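Side-chain contacts in cyclopenase asqI (Emericella nidulans, PDB 5YY3), which catalyses the zinc-dependent ring contraction of 4'-methoxycyclopenin to 4'-methoxyviridicatin, with release of methyl isocyanate, in aspoquinolone biosynthesis: residues Gly59-Pro64 against Phe137-Lys142; Lys70-Leu75 against Met117-Gly122; Met562-Lys567 against Met571-Phe576. All blocks are in the same frame, centred on the assembly; numbering follows the deposited sequence.

Interaction 1: residues Gly59-Pro64 against Phe137-Lys142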
# COMPACT_ATOMS: atom_id res chain seq x y z
N GLY A 59 -30.77 35.26 10.16
CA GLY A 59 -29.92 36.41 10.39
C GLY A 59 -29.04 36.25 11.62
O GLY A 59 -27.86 36.60 11.61
N ILE A 60 -29.63 35.73 12.70
CA ILE A 60 -28.89 35.54 13.95
C ILE A 60 -27.82 34.46 13.78
O ILE A 60 -26.65 34.68 14.11
CB ILE A 60 -29.86 35.17 15.11
CG1 ILE A 60 -30.83 36.32 15.39
CG2 ILE A 60 -29.07 34.81 16.37
CD1 ILE A 60 -31.96 35.98 16.33
N PHE A 61 -28.20 33.31 13.25
CA PHE A 61 -27.27 32.20 13.03
C PHE A 61 -26.12 32.54 12.08
O PHE A 61 -25.09 31.86 12.07
CB PHE A 61 -28.02 30.98 12.51
CG PHE A 61 -28.57 30.12 13.60
CD1 PHE A 61 -29.72 30.50 14.28
CD2 PHE A 61 -27.94 28.95 13.95
CE1 PHE A 61 -30.23 29.71 15.29
CE2 PHE A 61 -28.44 28.16 14.96
CZ PHE A 61 -29.60 28.54 15.64
N ALA A 62 -26.29 33.61 11.30
CA ALA A 62 -25.26 34.03 10.35
C ALA A 62 -24.26 35.01 10.97
O ALA A 62 -23.22 35.31 10.38
CB ALA A 62 -25.91 34.66 9.13
N LEU A 63 -24.57 35.52 12.16
CA LEU A 63 -23.75 36.56 12.76
C LEU A 63 -22.31 36.12 13.04
O LEU A 63 -22.08 35.16 13.79
CB LEU A 63 -24.39 37.06 14.04
CG LEU A 63 -25.58 37.99 13.80
CD1 LEU A 63 -26.18 38.44 15.12
CD2 LEU A 63 -25.13 39.20 12.97
N PRO A 64 -21.33 36.83 12.46
CA PRO A 64 -19.91 36.53 12.62
C PRO A 64 -19.34 36.99 13.96
O PRO A 64 -19.72 38.04 14.48
CB PRO A 64 -19.27 37.32 11.47
CG PRO A 64 -20.15 38.54 11.36
CD PRO A 64 -21.55 38.04 11.64
N PHE A 137 -37.67 25.97 12.88
CA PHE A 137 -36.60 25.07 13.26
C PHE A 137 -35.26 25.78 13.29
O PHE A 137 -35.10 26.79 12.63
CB PHE A 137 -36.54 23.89 12.30
CG PHE A 137 -37.78 23.06 12.29
CD1 PHE A 137 -38.33 22.62 13.48
CD2 PHE A 137 -38.39 22.73 11.09
CE1 PHE A 137 -39.48 21.86 13.47
CE2 PHE A 137 -39.54 21.96 11.07
CZ PHE A 137 -40.09 21.53 12.26
N PRO A 138 -34.31 25.25 14.07
CA PRO A 138 -32.94 25.76 13.92
C PRO A 138 -32.48 25.50 12.48
O PRO A 138 -32.90 24.51 11.89
CB PRO A 138 -32.13 24.95 14.94
CG PRO A 138 -33.06 23.87 15.44
CD PRO A 138 -34.45 24.31 15.19
N PRO A 139 -31.66 26.40 11.92
CA PRO A 139 -31.27 26.30 10.51
C PRO A 139 -30.51 25.01 10.20
O PRO A 139 -29.95 24.38 11.10
CB PRO A 139 -30.37 27.52 10.30
CG PRO A 139 -30.74 28.47 11.39
CD PRO A 139 -31.10 27.60 12.57
N PRO A 140 -30.50 24.62 8.92
CA PRO A 140 -29.58 23.59 8.44
C PRO A 140 -28.14 23.90 8.85
O PRO A 140 -27.79 25.07 8.91
CB PRO A 140 -29.75 23.66 6.92
CG PRO A 140 -31.17 24.11 6.73
CD PRO A 140 -31.46 25.04 7.89
N LEU A 141 -27.33 22.88 9.14
CA LEU A 141 -25.92 23.10 9.43
C LEU A 141 -25.26 23.87 8.29
O LEU A 141 -24.28 24.58 8.51
CB LEU A 141 -25.19 21.77 9.64
CG LEU A 141 -23.66 21.81 9.76
CD1 LEU A 141 -23.28 22.52 11.03
CD2 LEU A 141 -23.04 20.41 9.72
N LYS A 142 -25.83 23.75 7.09
CA LYS A 142 -25.26 24.40 5.93
C LYS A 142 -25.26 25.92 6.07
O LYS A 142 -24.46 26.60 5.43
CB LYS A 142 -26.01 24.02 4.65
CG LYS A 142 -25.11 24.25 3.43
CD LYS A 142 -25.85 24.65 2.15
CE LYS A 142 -24.88 25.20 1.08
NZ LYS A 142 -23.70 25.88 1.70
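The first torsion of Phe61 (chi1 -87°) swings its ring out from the helix toward Pro139, and the second (chi2 77°) turns one flat face to that proline. Pro139 CD then sits almost exactly on the ring normal, 4° off it and 3.4 Å from the centroid of the Phe61 ring. This is a CH-pi contact over the face. All six ring carbons share it almost evenly. Pro139 CG lies toward the root of the ring, 3.5 Å from Phe61 CG. It also comes within 3.9 Å of Phe61 CB. The far end of the ring reaches the preceding proline more loosely, with Phe61 CZ 4.4 Å from Pro138 CB, at an oblique approach. No hydrogen bond joins the two segments.

The proline-rich loop after helix 129-133 belongs to the domain related to the copper domain of hemocyanins and tyrosinases, and helix 53-61 packs on it through this contact. The side chain of Pro138 is about 10 Å from that of the zinc ligand His190. Pro138 also packs on Met191, and Phe61 on Tyr187, both of the zinc-ligand helix 180-193. Arg554 fastens the proline backbone by hydrogen bonds from NH1 to Pro138 O and from NH2 to Pro139 O.

Interaction 2: residues Lys70-Leu75 against Met117-Gly122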
# COMPACT_ATOMS: atom_id res chain seq x y z
N LYS A 70 -16.60 39.09 23.60
CA LYS A 70 -16.01 38.29 24.66
C LYS A 70 -15.82 36.87 24.13
O LYS A 70 -16.72 36.34 23.49
CB LYS A 70 -16.90 38.31 25.90
CG LYS A 70 -16.51 37.35 27.00
CD LYS A 70 -17.38 37.54 28.24
CE LYS A 70 -17.49 39.00 28.63
NZ LYS A 70 -17.98 39.19 30.04
N PRO A 71 -14.65 36.27 24.35
CA PRO A 71 -14.38 34.96 23.74
C PRO A 71 -15.24 33.84 24.33
O PRO A 71 -15.59 33.85 25.51
CB PRO A 71 -12.90 34.74 24.03
CG PRO A 71 -12.64 35.55 25.26
CD PRO A 71 -13.49 36.78 25.11
N TYR A 72 -15.58 32.88 23.46
CA TYR A 72 -16.47 31.78 23.82
C TYR A 72 -15.82 30.43 23.48
O TYR A 72 -15.17 30.30 22.43
CB TYR A 72 -17.82 31.94 23.10
CG TYR A 72 -18.80 30.78 23.29
CD1 TYR A 72 -19.41 30.55 24.52
CD2 TYR A 72 -19.13 29.94 22.23
CE1 TYR A 72 -20.30 29.51 24.69
CE2 TYR A 72 -20.02 28.91 22.39
CZ TYR A 72 -20.61 28.70 23.61
OH TYR A 72 -21.49 27.66 23.76
N ASN A 73 -15.99 29.45 24.36
CA ASN A 73 -15.51 28.10 24.11
C ASN A 73 -16.66 27.10 24.21
O ASN A 73 -16.98 26.61 25.29
CB ASN A 73 -14.40 27.75 25.11
CG ASN A 73 -13.78 26.37 24.87
OD1 ASN A 73 -14.31 25.54 24.13
ND2 ASN A 73 -12.67 26.11 25.55
N GLY A 74 -17.25 26.77 23.06
CA GLY A 74 -18.38 25.86 23.00
C GLY A 74 -18.08 24.43 23.47
O GLY A 74 -18.98 23.59 23.47
N LEU A 75 -16.84 24.16 23.85
CA LEU A 75 -16.45 22.86 24.38
C LEU A 75 -15.99 22.96 25.84
O LEU A 75 -15.51 21.99 26.42
CB LEU A 75 -15.33 22.23 23.54
CG LEU A 75 -15.72 21.61 22.19
CD1 LEU A 75 -14.52 20.95 21.53
CD2 LEU A 75 -16.84 20.60 22.38
N MET A 117 -24.58 32.68 21.17
CA MET A 117 -25.99 32.87 20.83
C MET A 117 -26.52 31.74 19.95
O MET A 117 -27.65 31.29 20.15
CB MET A 117 -26.20 34.21 20.13
CG MET A 117 -27.67 34.52 19.89
SD MET A 117 -28.61 34.44 21.43
CE MET A 117 -30.13 33.76 20.83
N ARG A 118 -25.72 31.28 18.99
CA ARG A 118 -26.16 30.20 18.09
C ARG A 118 -26.51 28.95 18.86
O ARG A 118 -27.53 28.33 18.60
CB ARG A 118 -25.10 29.89 17.04
CG ARG A 118 -25.32 30.64 15.77
CD ARG A 118 -24.26 30.35 14.74
NE ARG A 118 -23.57 31.59 14.41
CZ ARG A 118 -22.35 31.85 14.82
NH1 ARG A 118 -21.72 30.93 15.53
NH2 ARG A 118 -21.77 32.99 14.50
N ASP A 119 -25.66 28.59 19.82
CA ASP A 119 -25.91 27.44 20.67
C ASP A 119 -27.16 27.67 21.53
O ASP A 119 -27.99 26.77 21.68
CB ASP A 119 -24.71 27.16 21.57
CG ASP A 119 -23.67 26.28 20.89
OD1 ASP A 119 -24.06 25.56 19.94
OD2 ASP A 119 -22.49 26.30 21.30
N ALA A 120 -27.29 28.87 22.08
CA ALA A 120 -28.40 29.20 22.97
C ALA A 120 -29.71 29.20 22.20
O ALA A 120 -30.72 28.64 22.64
CB ALA A 120 -28.15 30.56 23.66
N LEU A 121 -29.69 29.83 21.03
CA LEU A 121 -30.87 29.95 20.20
C LEU A 121 -31.30 28.60 19.66
O LEU A 121 -32.50 28.33 19.52
CB LEU A 121 -30.62 30.92 19.05
CG LEU A 121 -31.85 31.23 18.22
CD1 LEU A 121 -32.99 31.64 19.13
CD2 LEU A 121 -31.52 32.32 17.22
N GLY A 122 -30.30 27.77 19.35
CA GLY A 122 -30.54 26.45 18.81
C GLY A 122 -31.35 25.61 19.77
O GLY A 122 -32.38 25.06 19.40
O HOH W 1 -21.45 23.85 22.20
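Tyr72 and Asp119 bury most of the surface in this small polar contact, and Gly74 adds a little. It ties an extended loop, which includes an Asx turn, to helix 114-127 of the hemocyanin-like helical domain. Tyr72 sends its side chain across to the helix with CG anti to the backbone N (chi1 175°). The phenol OH then donates a hydrogen bond to Asp119 OD2 at 3.0 Å. The acceptor is the anti lone pair of OD2, the one directed away from the other carboxylate oxygen. OD2 lies at the edge of the Tyr72 ring, in its plane, and is 3.8 Å from Tyr72 CE2. The carboxylate is not coplanar with the ring; the two planes are 63° apart.

The loop curls back beside the same tyrosine. Gly74 N stands 3.6 Å above one face of the Tyr72 ring, displaced toward its rim. In the Asx turn, Leu75 N donates to Asn73 OD1 at 2.9 Å, with an N-H...O angle of 150°. This bond closes the turn over Gly74. Asn73 ND2 has a partner of its own, the carbonyl oxygen of Leu282. Backbone bonds from Tyr72 and Gly74 to Ile382 fix the loop further, and Met83 of helix 77-92 packs on both Tyr72 and Asp119.

The side chain of Asp119 is about 7 Å from that of the zinc ligand His190. Its OD2 is gripped by two donors, the phenol and a water. That water bridges the two segments, donating to Asp119 OD2 at 2.8 Å and to Gly74 O at 2.8 Å.

Interaction 3: residues Met562-Lys567 against Met571-Phe576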
# COMPACT_ATOMS: atom_id res chain seq x y z
N MET A 562 -27.13 4.05 6.27
CA MET A 562 -27.80 2.98 7.02
C MET A 562 -27.06 1.68 6.86
O MET A 562 -26.94 0.89 7.79
CB MET A 562 -29.25 2.83 6.59
CG MET A 562 -30.19 3.85 7.24
SD MET A 562 -30.42 3.50 8.99
CE MET A 562 -31.36 1.97 8.89
N LEU A 563 -26.56 1.45 5.65
CA LEU A 563 -25.79 0.24 5.38
C LEU A 563 -24.30 0.49 5.50
O LEU A 563 -23.80 1.47 4.97
CB LEU A 563 -26.12 -0.28 3.98
CG LEU A 563 -27.03 -1.49 3.73
CD1 LEU A 563 -28.16 -1.56 4.70
CD2 LEU A 563 -27.54 -1.44 2.30
N PRO A 564 -23.58 -0.40 6.21
CA PRO A 564 -22.13 -0.39 6.07
C PRO A 564 -21.76 -0.49 4.60
O PRO A 564 -22.49 -1.13 3.87
CB PRO A 564 -21.69 -1.62 6.84
CG PRO A 564 -22.75 -1.77 7.91
CD PRO A 564 -24.03 -1.36 7.23
N VAL A 565 -20.68 0.15 4.17
CA VAL A 565 -20.33 0.25 2.76
C VAL A 565 -20.11 -1.14 2.10
O VAL A 565 -20.41 -1.32 0.91
CB VAL A 565 -19.07 1.16 2.57
CG1 VAL A 565 -17.84 0.56 3.24
CG2 VAL A 565 -18.79 1.45 1.09
N GLY A 566 -19.63 -2.12 2.86
CA GLY A 566 -19.42 -3.45 2.34
C GLY A 566 -18.13 -3.60 1.55
O GLY A 566 -17.26 -2.73 1.58
N LYS A 567 -18.01 -4.71 0.82
CA LYS A 567 -16.84 -4.94 -0.03
C LYS A 567 -17.24 -5.22 -1.47
O LYS A 567 -18.35 -5.67 -1.73
CB LYS A 567 -16.01 -6.10 0.52
CG LYS A 567 -15.31 -5.74 1.82
CD LYS A 567 -14.78 -6.97 2.53
CE LYS A 567 -13.74 -6.60 3.57
NZ LYS A 567 -13.11 -7.84 4.10
N MET A 571 -19.52 -8.33 1.18
CA MET A 571 -19.05 -8.60 2.54
C MET A 571 -20.14 -9.29 3.36
O MET A 571 -21.29 -8.87 3.34
CB MET A 571 -18.61 -7.31 3.20
CG MET A 571 -18.11 -7.46 4.63
SD MET A 571 -17.56 -5.86 5.24
CE MET A 571 -17.24 -6.20 6.98
N PRO A 572 -19.77 -10.35 4.08
CA PRO A 572 -20.79 -11.09 4.83
C PRO A 572 -21.21 -10.40 6.13
O PRO A 572 -20.37 -10.01 6.94
CB PRO A 572 -20.13 -12.46 5.09
CG PRO A 572 -18.67 -12.22 4.96
CD PRO A 572 -18.49 -11.09 3.98
N PHE A 573 -22.52 -10.26 6.31
CA PHE A 573 -23.09 -9.74 7.55
C PHE A 573 -24.12 -10.72 8.08
O PHE A 573 -24.56 -11.61 7.37
CB PHE A 573 -23.74 -8.37 7.32
CG PHE A 573 -22.76 -7.24 7.23
CD1 PHE A 573 -21.90 -7.13 6.14
CD2 PHE A 573 -22.72 -6.25 8.21
CE1 PHE A 573 -20.99 -6.08 6.04
CE2 PHE A 573 -21.82 -5.20 8.12
CZ PHE A 573 -20.94 -5.12 7.02
N VAL A 574 -24.50 -10.56 9.34
CA VAL A 574 -25.58 -11.37 9.89
C VAL A 574 -26.73 -10.47 10.30
O VAL A 574 -26.51 -9.41 10.90
CB VAL A 574 -25.10 -12.21 11.09
CG1 VAL A 574 -26.27 -12.95 11.74
CG2 VAL A 574 -24.01 -13.18 10.66
N ALA A 575 -27.95 -10.86 9.95
CA ALA A 575 -29.14 -10.16 10.41
C ALA A 575 -29.75 -10.91 11.57
O ALA A 575 -29.77 -12.13 11.57
CB ALA A 575 -30.14 -10.00 9.29
N PHE A 576 -30.23 -10.16 12.55
CA PHE A 576 -30.79 -10.71 13.77
C PHE A 576 -32.14 -10.06 14.02
O PHE A 576 -32.27 -8.84 13.88
CB PHE A 576 -29.82 -10.47 14.95
CG PHE A 576 -30.46 -10.57 16.31
CD1 PHE A 576 -31.07 -9.47 16.89
CD2 PHE A 576 -30.40 -11.75 17.03
CE1 PHE A 576 -31.63 -9.54 18.14
CE2 PHE A 576 -30.97 -11.84 18.29
CZ PHE A 576 -31.58 -10.74 18.85
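In the Ig-like beta domain, the start of strand 571-580 turns back alongside the loop that leads into it, so that Pro564, Gly566 and Lys567 pack on Met571 and Phe573. Three residues separate the two segments, and the nearest backbone pair is Lys567 with Met571. The contact is one of packing, with no hydrogen bond across it.

Lys567 and Met571 form the larger part. The lysine CG is anti to its carbonyl carbon (chi1 -70°) and the chain beyond is extended. Met571 has CG anti to its backbone N (chi1 179°) and is extended too, which sets its CB, CG and SD against the lysine stem. The two side chains cross obliquely. Lys567 CD is 3.9 Å from Met571 CB and 4.0 Å from Met571 SD. The Lys567 backbone N comes closer, 3.6 Å from Met571 CB. Gly566 CA is 4.0 Å from the same Met571 CB.

Strand 571-580 lies between strands 487-497 and 636-644, antiparallel to both, in the mixed sheet of this hemocyanin-type domain. Met571 and Phe573 make backbone bonds to Ile643 and Phe641 of strand 636-644, and Lys567 extends this link from the loop by bonding to Arg645.

The second patch is Pro564 on Phe573. Two adjacent proline carbons meet two adjacent ring carbons at the outer end of the phenyl group. Pro564 CG is 3.6 Å from Phe573 CE2, and Pro564 CB is 3.6 Å from Phe573 CZ. The approach is oblique to the ring. Met571 O lies at the ring edge, in its plane. Thr227 of helix 210-231, the helix that also carries the zinc ligand His218, touches both Pro564 and Phe573, while Cys231 of that helix packs on Met571.

How the interactions relate
All three contacts are largely buried, but their chemistry differs. Interaction 1 puts a proline CD over the centre of an aromatic face. Interaction 2 is a phenol-carboxylate bond with a bridging water. Interaction 3 is apolar packing, of a partly exposed lysine's stem on a methionine and a proline on a phenyl ring. Interactions 1 and 2 have centres 12 Å apart, near the zinc-binding helices. Interaction 2 is nested in the chain loop closed by interaction 1. Phe61 CE1 is 3.5 Å from Leu121 CD2, so helix 114-127, which carries one side of interaction 2, also packs on the phenylalanine of interaction 1. Interaction 3 lies in the beta domain and touches neither.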